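Local coordinates for penaeus monodon metallodensovirus major capsid protein (Penaeus monodon metallodensovirus, PDB 6WH7) that assembles in sixty copies into the icosahedral capsid of a penaeid shrimp densovirus, the shell that would enclose the viral genome, at residues R89-Y94 with A237-N242; H159-Q164 with L218-D223. All coordinates share one frame; numbering follows the deposited sequence.

Contact 1: R89-Y94 with A237-N242; sequences RFYCEY and AYVPQN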
ATOM      1  N   ARG A  89      84.092 -19.692 -50.414  1.00 16.06           N
ATOM      2  CA  ARG A  89      85.151 -20.517 -49.852  1.00 16.06           C
ATOM      3  C   ARG A  89      85.449 -20.171 -48.405  1.00 16.06           C
ATOM      4  O   ARG A  89      86.008 -20.995 -47.677  1.00 16.06           O
ATOM      5  CB  ARG A  89      86.397 -20.346 -50.704  1.00 18.38           C
ATOM      6  CG  ARG A  89      87.522 -21.238 -50.350  1.00 18.38           C
ATOM      7  CD  ARG A  89      88.684 -20.924 -51.221  1.00 18.38           C
ATOM      8  NE  ARG A  89      88.405 -21.203 -52.622  1.00 18.38           N
ATOM      9  CZ  ARG A  89      88.622 -22.378 -53.192  1.00 18.38           C
ATOM     10  NH1 ARG A  89      89.136 -23.368 -52.480  1.00 18.38           N
ATOM     11  NH2 ARG A  89      88.345 -22.560 -54.470  1.00 18.38           N
ATOM     12  N   PHE A  90      85.073 -18.974 -47.972  1.00 14.26           N
ATOM     13  CA  PHE A  90      85.346 -18.533 -46.614  1.00 14.26           C
ATOM     14  C   PHE A  90      84.532 -19.322 -45.602  1.00 14.26           C
ATOM     15  O   PHE A  90      85.038 -19.692 -44.540  1.00 14.26           O
ATOM     16  CB  PHE A  90      85.053 -17.036 -46.535  1.00 13.19           C
ATOM     17  CG  PHE A  90      85.259 -16.423 -45.188  1.00 13.19           C
ATOM     18  CD1 PHE A  90      86.526 -16.162 -44.719  1.00 13.19           C
ATOM     19  CD2 PHE A  90      84.182 -16.021 -44.431  1.00 13.19           C
ATOM     20  CE1 PHE A  90      86.709 -15.571 -43.502  1.00 13.19           C
ATOM     21  CE2 PHE A  90      84.363 -15.427 -43.220  1.00 13.19           C
ATOM     22  CZ  PHE A  90      85.627 -15.202 -42.754  1.00 13.19           C
ATOM     23  N   TYR A  91      83.262 -19.564 -45.902  1.00 14.85           N
ATOM     24  CA  TYR A  91      82.344 -20.185 -44.960  1.00 14.85           C
ATOM     25  C   TYR A  91      82.374 -21.706 -44.967  1.00 14.85           C
ATOM     26  O   TYR A  91      82.370 -22.334 -43.906  1.00 14.85           O
ATOM     27  CB  TYR A  91      80.939 -19.696 -45.259  1.00 12.52           C
ATOM     28  CG  TYR A  91      80.814 -18.224 -45.089  1.00 12.52           C
ATOM     29  CD1 TYR A  91      80.493 -17.681 -43.866  1.00 12.52           C
ATOM     30  CD2 TYR A  91      81.045 -17.369 -46.146  1.00 12.52           C
ATOM     31  CE1 TYR A  91      80.384 -16.337 -43.704  1.00 12.52           C
ATOM     32  CE2 TYR A  91      80.937 -16.026 -45.991  1.00 12.52           C
ATOM     33  CZ  TYR A  91      80.603 -15.512 -44.768  1.00 12.52           C
ATOM     34  OH  TYR A  91      80.490 -14.159 -44.597  1.00 12.52           O
ATOM     35  N   CYS A  92      82.355 -22.312 -46.143  1.00 16.87           N
ATOM     36  CA  CYS A  92      82.173 -23.749 -46.275  1.00 16.87           C
ATOM     37  C   CYS A  92      83.471 -24.506 -46.484  1.00 16.87           C
ATOM     38  O   CYS A  92      83.439 -25.718 -46.699  1.00 16.87           O
ATOM     39  CB  CYS A  92      81.178 -24.047 -47.396  1.00 18.14           C
ATOM     40  SG  CYS A  92      81.427 -23.114 -48.877  1.00 18.14           S
ATOM     41  N   GLU A  93      84.602 -23.827 -46.428  1.00 18.14           N
ATOM     42  CA  GLU A  93      85.895 -24.446 -46.647  1.00 18.14           C
ATOM     43  C   GLU A  93      86.865 -23.890 -45.626  1.00 18.14           C
ATOM     44  O   GLU A  93      86.936 -22.674 -45.437  1.00 18.14           O
ATOM     45  CB  GLU A  93      86.357 -24.180 -48.075  1.00 20.16           C
ATOM     46  CG  GLU A  93      87.701 -24.682 -48.424  1.00 20.16           C
ATOM     47  CD  GLU A  93      87.931 -24.617 -49.905  1.00 20.16           C
ATOM     48  OE1 GLU A  93      86.976 -24.258 -50.619  1.00 20.16           O
ATOM     49  OE2 GLU A  93      89.057 -24.904 -50.359  1.00 20.16           O
ATOM     50  N   TYR A  94      87.597 -24.767 -44.954  1.00 19.37           N
ATOM     51  CA  TYR A  94      88.340 -24.377 -43.764  1.00 19.37           C
ATOM     52  C   TYR A  94      89.793 -24.206 -44.171  1.00 19.37           C
ATOM     53  O   TYR A  94      90.548 -25.173 -44.232  1.00 19.37           O
ATOM     54  CB  TYR A  94      88.169 -25.446 -42.691  1.00 18.16           C
ATOM     55  CG  TYR A  94      88.720 -25.124 -41.328  1.00 18.16           C
ATOM     56  CD1 TYR A  94      88.051 -24.255 -40.489  1.00 18.16           C
ATOM     57  CD2 TYR A  94      89.868 -25.732 -40.857  1.00 18.16           C
ATOM     58  CE1 TYR A  94      88.523 -23.970 -39.242  1.00 18.16           C
ATOM     59  CE2 TYR A  94      90.349 -25.452 -39.604  1.00 18.16           C
ATOM     60  CZ  TYR A  94      89.669 -24.568 -38.801  1.00 18.16           C
ATOM     61  OH  TYR A  94      90.134 -24.275 -37.547  1.00 18.16           O
ATOM     62  N   ALA A 237      84.022 -18.879 -55.991  1.00 15.26           N
ATOM     63  CA  ALA A 237      83.043 -17.873 -56.343  1.00 15.26           C
ATOM     64  C   ALA A 237      82.715 -17.035 -55.119  1.00 15.26           C
ATOM     65  O   ALA A 237      82.776 -17.514 -53.986  1.00 15.26           O
ATOM     66  CB  ALA A 237      81.767 -18.518 -56.877  1.00 14.60           C
ATOM     67  N   TYR A 238      82.392 -15.770 -55.352  1.00 13.69           N
ATOM     68  CA  TYR A 238      81.779 -14.980 -54.301  1.00 13.69           C
ATOM     69  C   TYR A 238      80.428 -15.582 -53.953  1.00 13.69           C
ATOM     70  O   TYR A 238      79.857 -16.357 -54.720  1.00 13.69           O
ATOM     71  CB  TYR A 238      81.580 -13.535 -54.741  1.00 14.37           C
ATOM     72  CG  TYR A 238      82.835 -12.760 -55.018  1.00 14.37           C
ATOM     73  CD1 TYR A 238      83.524 -12.139 -53.996  1.00 14.37           C
ATOM     74  CD2 TYR A 238      83.303 -12.607 -56.305  1.00 14.37           C
ATOM     75  CE1 TYR A 238      84.654 -11.417 -54.243  1.00 14.37           C
ATOM     76  CE2 TYR A 238      84.434 -11.884 -56.558  1.00 14.37           C
ATOM     77  CZ  TYR A 238      85.107 -11.292 -55.522  1.00 14.37           C
ATOM     78  OH  TYR A 238      86.244 -10.571 -55.765  1.00 14.37           O
ATOM     79  N   VAL A 239      79.915 -15.236 -52.779  1.00 13.03           N
ATOM     80  CA  VAL A 239      78.576 -15.709 -52.459  1.00 13.03           C
ATOM     81  C   VAL A 239      77.705 -14.975 -53.466  1.00 13.03           C
ATOM     82  O   VAL A 239      78.067 -13.867 -53.885  1.00 13.03           O
ATOM     83  CB  VAL A 239      78.139 -15.405 -51.017  1.00 12.66           C
ATOM     84  CG1 VAL A 239      79.291 -15.520 -50.028  1.00 12.66           C
ATOM     85  CG2 VAL A 239      77.346 -14.138 -50.936  1.00 12.66           C
ATOM     86  N   PRO A 240      76.595 -15.547 -53.914  1.00 13.07           N
ATOM     87  CA  PRO A 240      75.799 -14.888 -54.952  1.00 13.07           C
ATOM     88  C   PRO A 240      75.411 -13.470 -54.561  1.00 13.07           C
ATOM     89  O   PRO A 240      74.848 -13.230 -53.494  1.00 13.07           O
ATOM     90  CB  PRO A 240      74.582 -15.800 -55.069  1.00 12.86           C
ATOM     91  CG  PRO A 240      75.102 -17.126 -54.681  1.00 12.86           C
ATOM     92  CD  PRO A 240      76.103 -16.897 -53.616  1.00 12.86           C
ATOM     93  N   GLN A 241      75.716 -12.522 -55.446  1.00 13.46           N
ATOM     94  CA  GLN A 241      75.484 -11.109 -55.190  1.00 13.46           C
ATOM     95  C   GLN A 241      75.167 -10.415 -56.496  1.00 13.46           C
ATOM     96  O   GLN A 241      75.760 -10.725 -57.525  1.00 13.46           O
ATOM     97  CB  GLN A 241      76.702 -10.429 -54.571  1.00 13.65           C
ATOM     98  CG  GLN A 241      77.070 -10.906 -53.209  1.00 13.65           C
ATOM     99  CD  GLN A 241      78.353 -10.307 -52.744  1.00 13.65           C
ATOM    100  OE1 GLN A 241      79.137  -9.818 -53.534  1.00 13.65           O
ATOM    101  NE2 GLN A 241      78.596 -10.375 -51.462  1.00 13.65           N
ATOM    102  N   ASN A 242      74.258  -9.457 -56.440  1.00 13.30           N
ATOM    103  CA  ASN A 242      73.944  -8.590 -57.565  1.00 13.30           C
ATOM    104  C   ASN A 242      74.534  -7.224 -57.252  1.00 13.30           C
ATOM    105  O   ASN A 242      74.044  -6.525 -56.365  1.00 13.30           O
ATOM    106  CB  ASN A 242      72.438  -8.522 -57.780  1.00 13.37           C
ATOM    107  CG  ASN A 242      71.875  -9.805 -58.340  1.00 13.37           C
ATOM    108  OD1 ASN A 242      72.553 -10.532 -59.054  1.00 13.37           O
ATOM    109  ND2 ASN A 242      70.640 -10.105 -57.993  1.00 13.37           N
TER

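Contact 2: H159-Q164 with L218-D223; sequences HSIDDQ and LHFSHD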
ATOM      1  N   HIS A 159      86.433  -2.621 -36.355  1.00 13.06           N
ATOM      2  CA  HIS A 159      85.747  -3.350 -37.407  1.00 13.06           C
ATOM      3  C   HIS A 159      85.024  -2.340 -38.278  1.00 13.06           C
ATOM      4  O   HIS A 159      84.170  -1.597 -37.792  1.00 13.06           O
ATOM      5  CB  HIS A 159      84.747  -4.355 -36.860  1.00 12.16           C
ATOM      6  CG  HIS A 159      84.129  -5.199 -37.925  1.00 12.16           C
ATOM      7  ND1 HIS A 159      84.800  -6.233 -38.532  1.00 12.16           N
ATOM      8  CD2 HIS A 159      82.951  -5.085 -38.576  1.00 12.16           C
ATOM      9  CE1 HIS A 159      84.031  -6.770 -39.459  1.00 12.16           C
ATOM     10  NE2 HIS A 159      82.905  -6.089 -39.509  1.00 12.16           N
ATOM     11  N   SER A 160      85.351  -2.323 -39.558  1.00 12.99           N
ATOM     12  CA  SER A 160      84.793  -1.360 -40.485  1.00 12.99           C
ATOM     13  C   SER A 160      83.938  -2.079 -41.511  1.00 12.99           C
ATOM     14  O   SER A 160      84.370  -3.073 -42.097  1.00 12.99           O
ATOM     15  CB  SER A 160      85.903  -0.581 -41.178  1.00 14.23           C
ATOM     16  OG  SER A 160      86.656   0.160 -40.244  1.00 14.23           O
ATOM     17  N   ILE A 161      82.726  -1.586 -41.712  1.00 14.04           N
ATOM     18  CA  ILE A 161      81.859  -2.024 -42.792  1.00 14.04           C
ATOM     19  C   ILE A 161      81.790  -0.890 -43.795  1.00 14.04           C
ATOM     20  O   ILE A 161      81.457   0.241 -43.432  1.00 14.04           O
ATOM     21  CB  ILE A 161      80.454  -2.382 -42.288  1.00 12.80           C
ATOM     22  CG1 ILE A 161      80.513  -3.554 -41.321  1.00 12.80           C
ATOM     23  CG2 ILE A 161      79.566  -2.722 -43.442  1.00 12.80           C
ATOM     24  CD1 ILE A 161      79.209  -3.829 -40.667  1.00 12.80           C
ATOM     25  N   ASP A 162      82.090  -1.179 -45.051  1.00 14.85           N
ATOM     26  CA  ASP A 162      82.117  -0.132 -46.057  1.00 14.85           C
ATOM     27  C   ASP A 162      80.804  -0.218 -46.818  1.00 14.85           C
ATOM     28  O   ASP A 162      80.680  -0.958 -47.793  1.00 14.85           O
ATOM     29  CB  ASP A 162      83.318  -0.332 -46.971  1.00 16.31           C
ATOM     30  CG  ASP A 162      83.545   0.824 -47.888  1.00 16.31           C
ATOM     31  OD1 ASP A 162      82.850   1.845 -47.739  1.00 16.31           O
ATOM     32  OD2 ASP A 162      84.423   0.712 -48.760  1.00 16.31           O
ATOM     33  N   ASP A 163      79.848   0.608 -46.406  1.00 16.62           N
ATOM     34  CA  ASP A 163      78.511   0.663 -46.977  1.00 16.62           C
ATOM     35  C   ASP A 163      78.447   1.566 -48.190  1.00 16.62           C
ATOM     36  O   ASP A 163      77.786   1.240 -49.179  1.00 16.62           O
ATOM     37  CB  ASP A 163      77.525   1.138 -45.918  1.00 18.02           C
ATOM     38  CG  ASP A 163      77.273   0.097 -44.861  1.00 18.02           C
ATOM     39  OD1 ASP A 163      77.507  -1.091 -45.146  1.00 18.02           O
ATOM     40  OD2 ASP A 163      76.863   0.464 -43.742  1.00 18.02           O
ATOM     41  N   GLN A 164      79.108   2.716 -48.112  1.00 17.33           N
ATOM     42  CA  GLN A 164      79.181   3.636 -49.230  1.00 17.33           C
ATOM     43  C   GLN A 164      80.139   3.160 -50.306  1.00 17.33           C
ATOM     44  O   GLN A 164      80.211   3.790 -51.363  1.00 17.33           O
ATOM     45  CB  GLN A 164      79.588   5.010 -48.724  1.00 18.03           C
ATOM     46  CG  GLN A 164      78.567   5.630 -47.797  1.00 18.03           C
ATOM     47  CD  GLN A 164      77.295   6.015 -48.511  1.00 18.03           C
ATOM     48  OE1 GLN A 164      76.320   5.273 -48.512  1.00 18.03           O
ATOM     49  NE2 GLN A 164      77.292   7.194 -49.108  1.00 18.03           N
ATOM     50  N   LEU A 218      80.992  -9.800 -32.258  1.00 13.59           N
ATOM     51  CA  LEU A 218      80.529  -9.070 -33.427  1.00 13.59           C
ATOM     52  C   LEU A 218      79.912 -10.065 -34.400  1.00 13.59           C
ATOM     53  O   LEU A 218      80.618 -10.899 -34.967  1.00 13.59           O
ATOM     54  CB  LEU A 218      81.684  -8.319 -34.077  1.00 12.93           C
ATOM     55  CG  LEU A 218      82.383  -7.256 -33.247  1.00 12.93           C
ATOM     56  CD1 LEU A 218      83.544  -6.704 -34.025  1.00 12.93           C
ATOM     57  CD2 LEU A 218      81.421  -6.165 -32.867  1.00 12.93           C
ATOM     58  N   HIS A 219      78.604  -9.973 -34.595  1.00 12.82           N
ATOM     59  CA  HIS A 219      77.870 -10.871 -35.473  1.00 12.82           C
ATOM     60  C   HIS A 219      77.564 -10.150 -36.772  1.00 12.82           C
ATOM     61  O   HIS A 219      77.084  -9.014 -36.752  1.00 12.82           O
ATOM     62  CB  HIS A 219      76.564 -11.324 -34.825  1.00 15.66           C
ATOM     63  CG  HIS A 219      76.736 -11.955 -33.481  1.00 15.66           C
ATOM     64  ND1 HIS A 219      77.238 -13.227 -33.311  1.00 15.66           N
ATOM     65  CD2 HIS A 219      76.479 -11.484 -32.238  1.00 15.66           C
ATOM     66  CE1 HIS A 219      77.273 -13.515 -32.023  1.00 15.66           C
ATOM     67  NE2 HIS A 219      76.822 -12.472 -31.350  1.00 15.66           N
ATOM     68  N   PHE A 220      77.826 -10.805 -37.895  1.00 11.84           N
ATOM     69  CA  PHE A 220      77.507 -10.232 -39.195  1.00 11.84           C
ATOM     70  C   PHE A 220      76.885 -11.315 -40.050  1.00 11.84           C
ATOM     71  O   PHE A 220      77.488 -12.370 -40.237  1.00 11.84           O
ATOM     72  CB  PHE A 220      78.754  -9.657 -39.855  1.00 11.79           C
ATOM     73  CG  PHE A 220      79.429  -8.635 -39.016  1.00 11.79           C
ATOM     74  CD1 PHE A 220      78.957  -7.346 -38.968  1.00 11.79           C
ATOM     75  CD2 PHE A 220      80.507  -8.974 -38.241  1.00 11.79           C
ATOM     76  CE1 PHE A 220      79.556  -6.424 -38.180  1.00 11.79           C
ATOM     77  CE2 PHE A 220      81.109  -8.050 -37.456  1.00 11.79           C
ATOM     78  CZ  PHE A 220      80.628  -6.777 -37.416  1.00 11.79           C
ATOM     79  N   SER A 221      75.684 -11.063 -40.547  1.00 12.28           N
ATOM     80  CA  SER A 221      74.957 -12.024 -41.353  1.00 12.28           C
ATOM     81  C   SER A 221      74.565 -11.390 -42.672  1.00 12.28           C
ATOM     82  O   SER A 221      74.449 -10.171 -42.793  1.00 12.28           O
ATOM     83  CB  SER A 221      73.700 -12.527 -40.646  1.00 13.74           C
ATOM     84  OG  SER A 221      74.029 -13.266 -39.489  1.00 13.74           O
ATOM     85  N   HIS A 222      74.361 -12.241 -43.667  1.00 12.64           N
ATOM     86  CA  HIS A 222      73.816 -11.812 -44.943  1.00 12.64           C
ATOM     87  C   HIS A 222      72.818 -12.853 -45.403  1.00 12.64           C
ATOM     88  O   HIS A 222      73.174 -14.022 -45.564  1.00 12.64           O
ATOM     89  CB  HIS A 222      74.918 -11.638 -45.977  1.00 12.44           C
ATOM     90  CG  HIS A 222      74.439 -11.106 -47.287  1.00 12.44           C
ATOM     91  ND1 HIS A 222      73.905  -9.847 -47.426  1.00 12.44           N
ATOM     92  CD2 HIS A 222      74.423 -11.660 -48.520  1.00 12.44           C
ATOM     93  CE1 HIS A 222      73.576  -9.649 -48.689  1.00 12.44           C
ATOM     94  NE2 HIS A 222      73.881 -10.734 -49.373  1.00 12.44           N
ATOM     95  N   ASP A 223      71.583 -12.434 -45.622  1.00 13.51           N
ATOM     96  CA  ASP A 223      70.567 -13.311 -46.170  1.00 13.51           C
ATOM     97  C   ASP A 223      70.628 -13.291 -47.685  1.00 13.51           C
ATOM     98  O   ASP A 223      70.843 -12.246 -48.298  1.00 13.51           O
ATOM     99  CB  ASP A 223      69.174 -12.897 -45.710  1.00 15.66           C
ATOM    100  CG  ASP A 223      68.914 -13.232 -44.268  1.00 15.66           C
ATOM    101  OD1 ASP A 223      69.675 -14.030 -43.695  1.00 15.66           O
ATOM    102  OD2 ASP A 223      67.935 -12.703 -43.704  1.00 15.66           O
TER

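Contact 1: R89-Y94 with A237-N242
The Tyr91 ring meets Val239 obliquely, with CE2 lying 4.4 Å from Val239 CG1, while one of its faces is taken by the preceding residue: Phe90 CD2 sits 3.5 Å above the ring plane, over its centre. Tyr91 CD2 in turn lies at the edge of the Phe90 ring and in its plane. The pairing is helped by different first torsions: CG of Phe90 stands anti to the backbone N (chi1 179°), that of Tyr91 beside it (chi1 -62°). Tyrosine suits the place because its carbon ring can fill an apolar layer, where Thr295, Ile297, Val124 and Tyr126 also touch it, while its buried OH is satisfied by the Trp85 carbonyl. Val239 offers a compact branched tip that fits beside the ring without polar demands. Nearer the start of the helix, Arg89 N and Ala237 O are 4.4 Å apart, too far for a bond; the loop is instead tied by backbone bonds of Ala237 to Met88 and Val239 to Asn86. Arg89 NH1 forms a salt bridge of 2.6 Å with OE2 of Glu93, one helical turn on, whose other carboxylate oxygen accepts Tyr234 OH. The contact joins helix 88-92, in the connection between strands C and D, to the long GH loop beside the jelly-roll barrel.

Contact 2: H159-Q164 with L218-D223
A histidine stacked on a phenylalanine between the two layers of a beta sandwich is the striking feature here: the rings of His159 and Phe220 form an offset stack, with centroids 4.2 Å apart and planes inclined by 25°. The two side chains reach across from opposite strands, and each ring lies over the rim of one face of the other, NE2 of His159 above Phe220 and CE2 of Phe220 above the imidazole. His159 CG extends anti to the backbone N (chi1 -175°), which carries the imidazole out between the layers. Histidine can serve here as a flat, polarisable partner, and burial among aromatic groups would probably favour its neutral form. His271 adds edge-to-face packing against both rings, and Tyr126 meets Phe220, so the pair belongs to an aromatic cluster.

Aliphatic groups flank the stack. Ile161 keeps its chain extended, and its CD1 comes obliquely against the Phe220 ring, 3.6 Å from CE1; the beta-branched residue suits a strand and brings a slim methyl tip to the phenyl. Near the root of the histidine side chain, Leu218 CD1 rests 3.9 Å from His159 CB, giving the methylene an aliphatic neighbour.

No hydrogen bond links the two strands, whose axes pass 10.7 Å apart with their directions only 22° from parallel. Each is bonded instead within its own sheet, 159-162 to strands 207-211 and 270-274, and 218-222 to strand 118-135. This is face-to-face packing of the viral jelly roll, in which side chains of strand E (CHEF sheet) meet those of strand G (BIDG sheet) across the interior.

Both contacts are buried, but contact 1 lies about 4 Å from the centre of the chain and contact 2 about 11 Å, measured to the contact centres. They have no segment in common, although the GH loop of contact 1 follows strand 218-222 of contact 2, and Tyr126 of strand 118-135 touches both. Their centres are about 15 Å apart, and along the chain contact 2 is nested within the loop that contact 1 closes. Between the sheets, contact 2 relies on aromatic stacking with aliphatic flanks, burying 161 Å². Contact 1, at 77 Å², makes a single apolar touch, its loop held by backbone bonds at and just before the helix start.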